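Local coordinates for protein CT398 (Chlamydia trachomatis, PDB 4ILO) that is of unknown function but combines a long coiled-coil hairpin with a zinc ribbon and may bind DNA or RNA, at residues 193-198 and 229-234; 12-17 and 169-174; 19-24 and 162-167. All blocks are in the same frame, centred on the assembly; numbering follows the deposited sequence.

Contact 1 (193-198 and 229-234); sequences VVVPIE and CSRILY. With ZN (zinc ion), chain C; EDO (1,2-ethanediol), chain D.
Val-195 is held to strand 232-234 through both its N and its O: the N gives a nearly straight bond (170°) to Ile-232 O at 2.9 Å, and the O receives the longer, more bent bond from Tyr-234 N. Ile-232 N to Val-193 O and Ile-197 N to Tyr-234 O complete a parallel pairing, with the chain 229-234 entering from the zinc site. There Cys-229 SG binds the zinc ion at 2.3 Å, alongside Cys-202, Cys-205 and Cys-226. The same sulfur accepts two N-H groups of Arg-231, the backbone N and NH1, the sulfur lying in the guanidinium plane 3.4 Å from NH1. Arg-231 NH2 turns to a salt bridge with Asp-191 and NE to Arg-192 O, which holds the guanidinium at its place, while the CH2 groups of its extended chain run past Val-193.

Packing differs on the two faces of the sheet. On one, Pro-196 CB sits over a face of the Tyr-234 ring, 3.8 Å from its centroid, in a CH-pi contact displaced toward the rim. Tyr-234 CG lies between its own N and carbonyl carbon (chi1 75°), which starts the ring back toward the neighbouring strand; Val-194 O meets the ring's edge. Val-194 CG1 touches Ile-232 CG2 at 4.0 Å, the two side chains lying side by side, and helix 2-86 covers this face through Leu-8 and Leu-12. On the other face Val-195 CG2 packs on Leu-233 CD2; the end of Ile-197 also reaches Leu-233, CD1 to CD1 3.9 Å.

Through its two bonds to a zinc-bound sulfur Arg-231 is a second-shell residue of this zinc ribbon, and these donors would be expected to draw off some of the sulfur's negative charge.

Contact 2 (12-17 and 169-174); sequences LAIQEL and QLKETT
The coiled-coil hairpin closes here near its open end, where helix 2-86 meets the last turn of helix 90-171 and the turn that follows it. Ile-14 and Leu-170 carry most of the contact. Leu-170 CB lies 3.7 Å from Ile-14 CG1, and the two side chains run antiparallel alongside one another. Farther out, Leu-170 CD1 meets Leu-17 CD1 at 3.9 Å, with the two leucines nearly perpendicular, and Ala-13 CB touches the same methyl from one turn earlier on the helix.

Beyond Leu-170 the chain bends through a type I turn from Lys-171 to Thr-174, which brings Thr-174 back against the first helix. Tyr-182 of helix 176-189 also packs on Ile-14, and Phe-179 on Thr-174, so the short third helix borders this apolar patch. With chi1 at -152°, Thr-174 OG1 is turned to where Ser-10 OG and Ile-14 both meet it; its hydrogen bond to Ser-10 OG is a second tie between the turn and helix 2-86. Next to that polar link, Ile-14 and Thr-174 meet tip to tip, with Ile-14 CD1 3.6 Å from Thr-174 OG1.

Contact 3 (19-24 and 162-167); sequences IKMIRL and SLLSQR
Apolar contacts between Leu-163 and three residues of segment 19-24 of helix 2-86 make up much of this pairing. Leu-163 CD1 does most of the touching: it meets Leu-24 CD1 at 3.6 Å, the two side chains crossing at a slant, and lies 3.9 Å from Lys-20 CB. Lys-20 thus contributes the base of its side chain, while the rest extends onward. Met-21 packs nearer the base of Leu-163, its CG 3.9 Å from Leu-163 CB; these two side chains lie alongside each other, pointing opposite ways, and their CA atoms are the nearest pair across the segments.

The thioether reaches farther over the second helix. Met-21 SD lies 4.0 Å from Leu-164 N and 4.1 Å from Leu-164 CD1, with the side chains roughly perpendicular. The chain then bends at chi3 (-43°), which puts CE implausibly close to Arg-167 NH1, so the detail of that approach is doubtful. Leu-164 CD1 covers one face of the Arg-167 guanidinium, 3.8 Å above the plane and over its centre. Arg-167 NH1 also makes a long, weak ion pair with Asp-18, a further link to helix 2-86.

The serine and glutamine side chains of segment 162-167 bond within their own helix, 90-171. Ser-162 O takes its helical bond from Gln-166 N and a second bond from Ser-165 OG at 3.0 Å, both donors coming from the same face of the carbonyl plane. Gln-166 NE2 adds weak bonds to Ser-162 O and OG.

The short helical segments run antiparallel, their directions 154° apart and their axes 10.5 Å from each other at closest approach. Apolar side chains facing the partner helix, with Lys-20 at the border, are in keeping with the two arms of an antiparallel coiled-coil hairpin.

Overall arrangement
Contacts 2 and 3 join the same two helices, 2-86 and 90-171, with centres about 11 Å apart; Leu-17 bridges them by packing on Leu-163 and Arg-167. Both are partly buried and rely on side-chain packing, contact 3 having the more exposed border. Contact 1 is the buried one of the three and differs in chemistry: backbone bonds between strands, with a zinc-bound cysteine at one end. It touches contact 2, where Gln-15 OE1 probably accepts from Val-193 N and Val-194 N and Leu-12 packs on Tyr-234, so the first helix serves both hairpin and zinc ribbon. Contact 3 lies farther along the hairpin and does not touch contact 1.

Contact 1 (193-198 and 229-234)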
loop_
_atom_site.group_PDB
_atom_site.type_symbol
_atom_site.label_atom_id
_atom_site.label_comp_id
_atom_site.label_asym_id
_atom_site.label_seq_id
_atom_site.Cartn_x
_atom_site.Cartn_y
_atom_site.Cartn_z
ATOM N N VAL A 193 23.164 18.147 -15.708
ATOM C CA VAL A 193 24.466 17.610 -16.074
ATOM C C VAL A 193 25.234 18.491 -17.094
ATOM O O VAL A 193 26.434 18.247 -17.341
ATOM C CB VAL A 193 24.314 16.165 -16.569
ATOM C CG1 VAL A 193 23.781 15.264 -15.393
ATOM C CG2 VAL A 193 23.355 16.117 -17.747
ATOM N N VAL A 194 24.580 19.469 -17.711
ATOM C CA VAL A 194 25.248 20.514 -18.488
ATOM C C VAL A 194 25.183 21.752 -17.616
ATOM O O VAL A 194 24.108 22.342 -17.450
ATOM C CB VAL A 194 24.556 20.754 -19.836
ATOM C CG1 VAL A 194 25.380 21.772 -20.699
ATOM C CG2 VAL A 194 24.390 19.459 -20.591
ATOM N N VAL A 195 26.304 22.117 -17.001
ATOM C CA VAL A 195 26.251 23.100 -15.913
ATOM C C VAL A 195 27.304 24.183 -16.105
ATOM O O VAL A 195 28.374 23.919 -16.675
ATOM C CB VAL A 195 26.456 22.435 -14.537
ATOM C CG1 VAL A 195 25.343 21.373 -14.259
ATOM C CG2 VAL A 195 27.891 21.865 -14.399
ATOM N N PRO A 196 27.061 25.409 -15.654
ATOM C CA PRO A 196 28.036 26.477 -15.884
ATOM C C PRO A 196 29.082 26.535 -14.770
ATOM O O PRO A 196 28.906 25.983 -13.670
ATOM C CB PRO A 196 27.159 27.739 -15.916
ATOM C CG PRO A 196 26.009 27.409 -14.950
ATOM C CD PRO A 196 25.792 25.902 -15.069
ATOM N N ILE A 197 30.212 27.164 -15.118
ATOM C CA ILE A 197 31.216 27.600 -14.145
ATOM C C ILE A 197 30.623 28.729 -13.307
ATOM O O ILE A 197 30.218 29.763 -13.849
ATOM C CB ILE A 197 32.474 28.131 -14.855
ATOM C CG1 ILE A 197 32.994 27.193 -15.946
ATOM C CG2 ILE A 197 33.566 28.445 -13.818
ATOM C CD1 ILE A 197 33.824 26.112 -15.423
ATOM N N GLU A 198 30.614 28.557 -11.981
ATOM C CA GLU A 198 30.233 29.619 -11.040
ATOM C C GLU A 198 31.364 29.805 -10.038
ATOM O O GLU A 198 31.811 28.834 -9.409
ATOM C CB GLU A 198 28.953 29.308 -10.226
ATOM C CG GLU A 198 27.748 28.685 -10.973
ATOM C CD GLU A 198 26.837 29.698 -11.714
ATOM O OE1 GLU A 198 25.578 29.552 -11.632
ATOM O OE2 GLU A 198 27.379 30.604 -12.411
ATOM N N CYS A 229 33.364 15.351 -11.451
ATOM C CA CYS A 229 32.060 14.718 -11.568
ATOM C C CYS A 229 31.713 14.304 -12.986
ATOM O O CYS A 229 30.721 13.605 -13.173
ATOM C CB CYS A 229 30.950 15.621 -11.003
ATOM S SG CYS A 229 30.489 17.099 -12.016
ATOM N N SER A 230 32.475 14.731 -13.988
ATOM C CA SER A 230 32.298 14.346 -15.402
ATOM C C SER A 230 31.144 15.077 -16.095
ATOM O O SER A 230 30.909 14.807 -17.312
ATOM C CB SER A 230 32.085 12.831 -15.613
ATOM O OG SER A 230 33.218 12.069 -15.207
ATOM N N ARG A 231 30.419 15.963 -15.415
ATOM C CA ARG A 231 29.416 16.769 -16.083
ATOM C C ARG A 231 30.054 17.658 -17.155
ATOM O O ARG A 231 31.240 17.988 -17.092
ATOM C CB ARG A 231 28.722 17.672 -15.077
ATOM C CG ARG A 231 27.861 16.900 -14.044
ATOM C CD ARG A 231 27.111 17.878 -13.172
ATOM N NE ARG A 231 26.024 17.237 -12.425
ATOM C CZ ARG A 231 26.197 16.547 -11.306
ATOM N NH1 ARG A 231 27.411 16.367 -10.807
ATOM N NH2 ARG A 231 25.144 16.010 -10.693
ATOM N N ILE A 232 29.233 18.072 -18.123
ATOM C CA ILE A 232 29.659 19.013 -19.173
ATOM C C ILE A 232 29.663 20.430 -18.605
ATOM O O ILE A 232 28.647 20.892 -18.073
ATOM C CB ILE A 232 28.706 18.935 -20.378
ATOM C CG1 ILE A 232 28.816 17.570 -21.051
ATOM C CG2 ILE A 232 28.988 20.089 -21.368
ATOM C CD1 ILE A 232 27.587 17.160 -21.827
ATOM N N LEU A 233 30.790 21.135 -18.741
ATOM C CA LEU A 233 30.912 22.502 -18.243
ATOM C C LEU A 233 30.843 23.496 -19.405
ATOM O O LEU A 233 31.321 23.233 -20.519
ATOM C CB LEU A 233 32.253 22.711 -17.523
ATOM C CG LEU A 233 32.569 22.080 -16.163
ATOM C CD1 LEU A 233 34.045 22.197 -15.860
ATOM C CD2 LEU A 233 31.748 22.753 -15.014
ATOM N N TYR A 234 30.287 24.671 -19.120
ATOM C CA TYR A 234 30.198 25.717 -20.125
ATOM C C TYR A 234 30.318 27.067 -19.431
ATOM O O TYR A 234 30.219 27.173 -18.208
ATOM C CB TYR A 234 28.905 25.619 -20.939
ATOM C CG TYR A 234 27.668 26.086 -20.179
ATOM C CD1 TYR A 234 26.918 25.190 -19.413
ATOM C CD2 TYR A 234 27.238 27.417 -20.237
ATOM C CE1 TYR A 234 25.762 25.590 -18.711
ATOM C CE2 TYR A 234 26.068 27.837 -19.539
ATOM C CZ TYR A 234 25.347 26.916 -18.776
ATOM O OH TYR A 234 24.222 27.299 -18.082
HETATM ZN ZN ZN C . 31.849 18.738 -11.160
HETATM C C1 EDO D . 32.958 24.111 -23.359
HETATM O O1 EDO D . 32.507 25.432 -23.680
HETATM C C2 EDO D . 31.786 23.172 -23.586
HETATM O O2 EDO D . 32.064 21.979 -22.852
#

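Contact 2 (12-17 and 169-174)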
loop_
_atom_site.group_PDB
_atom_site.type_symbol
_atom_site.label_atom_id
_atom_site.label_comp_id
_atom_site.label_asym_id
_atom_site.label_seq_id
_atom_site.Cartn_x
_atom_site.Cartn_y
_atom_site.Cartn_z
ATOM N N LEU A 12 20.595 22.865 -23.267
ATOM C CA LEU A 12 20.140 23.513 -22.050
ATOM C C LEU A 12 18.619 23.517 -21.980
ATOM O O LEU A 12 18.040 23.232 -20.924
ATOM C CB LEU A 12 20.746 24.917 -21.928
ATOM C CG LEU A 12 22.218 24.855 -21.452
ATOM C CD1 LEU A 12 22.949 26.183 -21.555
ATOM C CD2 LEU A 12 22.313 24.330 -19.994
ATOM N N ALA A 13 17.952 23.772 -23.103
ATOM C CA ALA A 13 16.494 23.840 -23.076
ATOM C C ALA A 13 15.876 22.458 -22.947
ATOM O O ALA A 13 14.824 22.304 -22.305
ATOM C CB ALA A 13 15.957 24.539 -24.330
ATOM N N ILE A 14 16.500 21.445 -23.554
ATOM C CA ILE A 14 16.055 20.073 -23.326
ATOM C C ILE A 14 16.248 19.693 -21.867
ATOM O O ILE A 14 15.422 18.986 -21.271
ATOM C CB ILE A 14 16.816 19.127 -24.260
ATOM C CG1 ILE A 14 16.352 19.380 -25.700
ATOM C CG2 ILE A 14 16.656 17.694 -23.823
ATOM C CD1 ILE A 14 17.263 18.864 -26.710
ATOM N N GLN A 15 17.350 20.152 -21.277
ATOM C CA GLN A 15 17.649 19.818 -19.897
ATOM C C GLN A 15 16.572 20.357 -18.958
ATOM O O GLN A 15 16.227 19.706 -17.964
ATOM C CB GLN A 15 19.021 20.351 -19.523
ATOM C CG GLN A 15 19.481 19.917 -18.199
ATOM C CD GLN A 15 20.863 20.383 -17.895
ATOM O OE1 GLN A 15 21.753 19.581 -17.644
ATOM N NE2 GLN A 15 21.064 21.699 -17.930
ATOM N N GLU A 16 16.012 21.534 -19.256
ATOM C CA GLU A 16 14.951 22.056 -18.387
ATOM C C GLU A 16 13.690 21.194 -18.466
ATOM O O GLU A 16 13.009 20.972 -17.442
ATOM C CB GLU A 16 14.657 23.522 -18.719
ATOM C CG GLU A 16 15.807 24.456 -18.353
ATOM C CD GLU A 16 16.289 24.245 -16.902
ATOM O OE1 GLU A 16 15.481 24.416 -15.954
ATOM O OE2 GLU A 16 17.485 23.906 -16.716
ATOM N N LEU A 17 13.385 20.661 -19.654
ATOM C CA LEU A 17 12.262 19.740 -19.779
ATOM C C LEU A 17 12.527 18.457 -19.002
ATOM O O LEU A 17 11.672 17.996 -18.231
ATOM C CB LEU A 17 11.976 19.448 -21.250
ATOM C CG LEU A 17 11.632 20.688 -22.075
ATOM C CD1 LEU A 17 11.506 20.347 -23.573
ATOM C CD2 LEU A 17 10.369 21.385 -21.546
ATOM N N GLN A 169 10.426 17.700 -30.164
ATOM C CA GLN A 169 10.592 18.733 -31.188
ATOM C C GLN A 169 11.932 19.451 -31.073
ATOM O O GLN A 169 12.362 20.089 -32.041
ATOM C CB GLN A 169 9.449 19.766 -31.145
ATOM C CG GLN A 169 8.120 19.331 -31.813
ATOM C CD GLN A 169 8.251 19.015 -33.306
ATOM O OE1 GLN A 169 9.218 19.414 -33.954
ATOM N NE2 GLN A 169 7.274 18.286 -33.851
ATOM N N LEU A 170 12.593 19.376 -29.918
ATOM C CA LEU A 170 13.894 20.011 -29.750
ATOM C C LEU A 170 15.040 19.055 -30.050
ATOM O O LEU A 170 16.078 19.485 -30.590
ATOM C CB LEU A 170 14.035 20.528 -28.320
ATOM C CG LEU A 170 13.007 21.572 -27.905
ATOM C CD1 LEU A 170 13.393 22.095 -26.544
ATOM C CD2 LEU A 170 12.934 22.706 -28.927
ATOM N N LYS A 171 14.862 17.773 -29.691
ATOM C CA LYS A 171 15.835 16.738 -30.027
ATOM C C LYS A 171 16.098 16.683 -31.524
ATOM O O LYS A 171 17.194 16.300 -31.953
ATOM C CB LYS A 171 15.334 15.363 -29.581
ATOM C CG LYS A 171 15.716 14.941 -28.153
ATOM C CD LYS A 171 15.228 13.514 -27.827
ATOM C CE LYS A 171 15.793 12.511 -28.836
ATOM N NZ LYS A 171 15.761 11.114 -28.331
ATOM N N GLU A 172 15.112 17.054 -32.340
ATOM C CA GLU A 172 15.311 16.988 -33.785
ATOM C C GLU A 172 16.460 17.892 -34.222
ATOM O O GLU A 172 17.367 17.443 -34.932
ATOM C CB GLU A 172 13.992 17.251 -34.531
ATOM C CG GLU A 172 12.950 16.146 -34.182
ATOM C CD GLU A 172 11.590 16.238 -34.879
ATOM O OE1 GLU A 172 11.328 17.214 -35.615
ATOM O OE2 GLU A 172 10.772 15.307 -34.667
ATOM N N THR A 173 16.489 19.142 -33.736
ATOM C CA THR A 173 17.495 20.134 -34.134
ATOM C C THR A 173 18.719 20.202 -33.195
ATOM O O THR A 173 19.485 21.180 -33.263
ATOM C CB THR A 173 16.853 21.525 -34.245
ATOM O OG1 THR A 173 15.915 21.707 -33.172
ATOM C CG2 THR A 173 16.127 21.695 -35.582
ATOM N N THR A 174 18.919 19.196 -32.333
ATOM C CA THR A 174 19.970 19.209 -31.314
ATOM C C THR A 174 21.148 18.339 -31.763
ATOM O O THR A 174 20.953 17.298 -32.410
ATOM C CB THR A 174 19.413 18.716 -29.956
ATOM O OG1 THR A 174 20.152 19.303 -28.869
ATOM C CG2 THR A 174 19.457 17.176 -29.838
#

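Contact 3 (19-24 and 162-167)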
loop_
_atom_site.group_PDB
_atom_site.type_symbol
_atom_site.label_atom_id
_atom_site.label_comp_id
_atom_site.label_asym_id
_atom_site.label_seq_id
_atom_site.Cartn_x
_atom_site.Cartn_y
_atom_site.Cartn_z
ATOM N N ILE A 19 14.413 18.004 -16.387
ATOM C CA ILE A 19 14.357 18.204 -14.938
ATOM C C ILE A 19 12.908 18.174 -14.453
ATOM O O ILE A 19 12.567 17.493 -13.468
ATOM C CB ILE A 19 15.056 19.517 -14.541
ATOM C CG1 ILE A 19 16.560 19.443 -14.842
ATOM C CG2 ILE A 19 14.772 19.838 -13.023
ATOM C CD1 ILE A 19 17.296 18.333 -14.181
ATOM N N LYS A 20 12.038 18.922 -15.135
ATOM C CA LYS A 20 10.619 18.906 -14.793
ATOM C C LYS A 20 10.067 17.489 -14.848
ATOM O O LYS A 20 9.363 17.049 -13.929
ATOM C CB LYS A 20 9.842 19.809 -15.744
ATOM C CG LYS A 20 10.152 21.278 -15.586
ATOM C CD LYS A 20 9.138 22.109 -16.342
ATOM C CE LYS A 20 9.704 23.441 -16.788
ATOM N NZ LYS A 20 8.755 24.120 -17.723
ATOM N N MET A 21 10.392 16.753 -15.920
ATOM C CA MET A 21 9.850 15.411 -16.071
ATOM C C MET A 21 10.322 14.503 -14.949
ATOM O O MET A 21 9.565 13.645 -14.499
ATOM C CB MET A 21 10.201 14.822 -17.438
ATOM C CG MET A 21 9.197 15.243 -18.528
ATOM S SD MET A 21 9.176 14.196 -20.009
ATOM C CE MET A 21 10.926 13.942 -20.322
ATOM N N ILE A 22 11.565 14.679 -14.482
ATOM C CA ILE A 22 12.041 13.903 -13.341
ATOM C C ILE A 22 11.248 14.276 -12.104
ATOM O O ILE A 22 10.841 13.415 -11.320
ATOM C CB ILE A 22 13.553 14.113 -13.125
ATOM C CG1 ILE A 22 14.330 13.433 -14.268
ATOM C CG2 ILE A 22 13.983 13.526 -11.733
ATOM C CD1 ILE A 22 15.837 13.734 -14.317
ATOM N N ARG A 23 11.005 15.570 -11.923
ATOM C CA ARG A 23 10.202 16.009 -10.800
ATOM C C ARG A 23 8.813 15.399 -10.878
ATOM O O ARG A 23 8.365 14.749 -9.933
ATOM C CB ARG A 23 10.125 17.527 -10.767
ATOM C CG ARG A 23 9.334 18.023 -9.574
ATOM C CD ARG A 23 8.912 19.475 -9.736
ATOM N NE ARG A 23 7.711 19.716 -8.944
ATOM C CZ ARG A 23 6.467 19.673 -9.419
ATOM N NH1 ARG A 23 6.233 19.421 -10.713
ATOM N NH2 ARG A 23 5.447 19.890 -8.598
ATOM N N LEU A 24 8.134 15.554 -12.025
ATOM C CA LEU A 24 6.791 15.000 -12.175
ATOM C C LEU A 24 6.747 13.519 -11.817
ATOM O O LEU A 24 5.798 13.066 -11.164
ATOM C CB LEU A 24 6.264 15.194 -13.594
ATOM C CG LEU A 24 6.065 16.622 -14.108
ATOM C CD1 LEU A 24 5.587 16.595 -15.559
ATOM C CD2 LEU A 24 5.080 17.374 -13.230
ATOM N N SER A 162 2.791 16.617 -22.511
ATOM C CA SER A 162 3.174 17.838 -23.209
ATOM C C SER A 162 4.691 18.048 -23.194
ATOM O O SER A 162 5.281 18.447 -24.207
ATOM C CB SER A 162 2.439 19.032 -22.597
ATOM O OG SER A 162 3.059 20.246 -22.970
ATOM N N LEU A 163 5.344 17.777 -22.058
ATOM C CA LEU A 163 6.785 17.998 -21.989
ATOM C C LEU A 163 7.542 16.980 -22.826
ATOM O O LEU A 163 8.637 17.282 -23.321
ATOM C CB LEU A 163 7.269 17.959 -20.541
ATOM C CG LEU A 163 6.732 19.063 -19.627
ATOM C CD1 LEU A 163 6.955 18.728 -18.153
ATOM C CD2 LEU A 163 7.360 20.397 -19.976
ATOM N N LEU A 164 6.978 15.779 -23.000
ATOM C CA LEU A 164 7.590 14.798 -23.893
ATOM C C LEU A 164 7.586 15.291 -25.340
ATOM O O LEU A 164 8.624 15.285 -26.019
ATOM C CB LEU A 164 6.851 13.473 -23.780
ATOM C CG LEU A 164 7.648 12.211 -24.094
ATOM C CD1 LEU A 164 9.112 12.344 -23.695
ATOM C CD2 LEU A 164 7.016 11.071 -23.344
ATOM N N SER A 165 6.423 15.732 -25.830
ATOM C CA SER A 165 6.333 16.174 -27.215
ATOM C C SER A 165 7.222 17.386 -27.458
ATOM O O SER A 165 7.812 17.524 -28.536
ATOM C CB SER A 165 4.881 16.500 -27.564
ATOM O OG SER A 165 4.500 17.766 -27.050
ATOM N N GLN A 166 7.310 18.287 -26.477
ATOM C CA GLN A 166 8.242 19.403 -26.577
ATOM C C GLN A 166 9.676 18.902 -26.647
ATOM O O GLN A 166 10.472 19.382 -27.469
ATOM C CB GLN A 166 8.086 20.333 -25.380
ATOM C CG GLN A 166 6.808 21.129 -25.350
ATOM C CD GLN A 166 6.596 21.777 -23.995
ATOM O OE1 GLN A 166 7.463 22.509 -23.495
ATOM N NE2 GLN A 166 5.455 21.487 -23.378
ATOM N N ARG A 167 10.029 17.942 -25.779
ATOM C CA ARG A 167 11.383 17.398 -25.801
ATOM C C ARG A 167 11.705 16.837 -27.175
ATOM O O ARG A 167 12.815 17.017 -27.687
ATOM C CB ARG A 167 11.567 16.316 -24.729
ATOM C CG ARG A 167 12.943 15.661 -24.762
ATOM C CD ARG A 167 13.199 14.661 -23.635
ATOM N NE ARG A 167 13.184 13.280 -24.123
ATOM C CZ ARG A 167 12.961 12.196 -23.363
ATOM N NH1 ARG A 167 12.745 12.300 -22.049
ATOM N NH2 ARG A 167 12.953 10.984 -23.919
#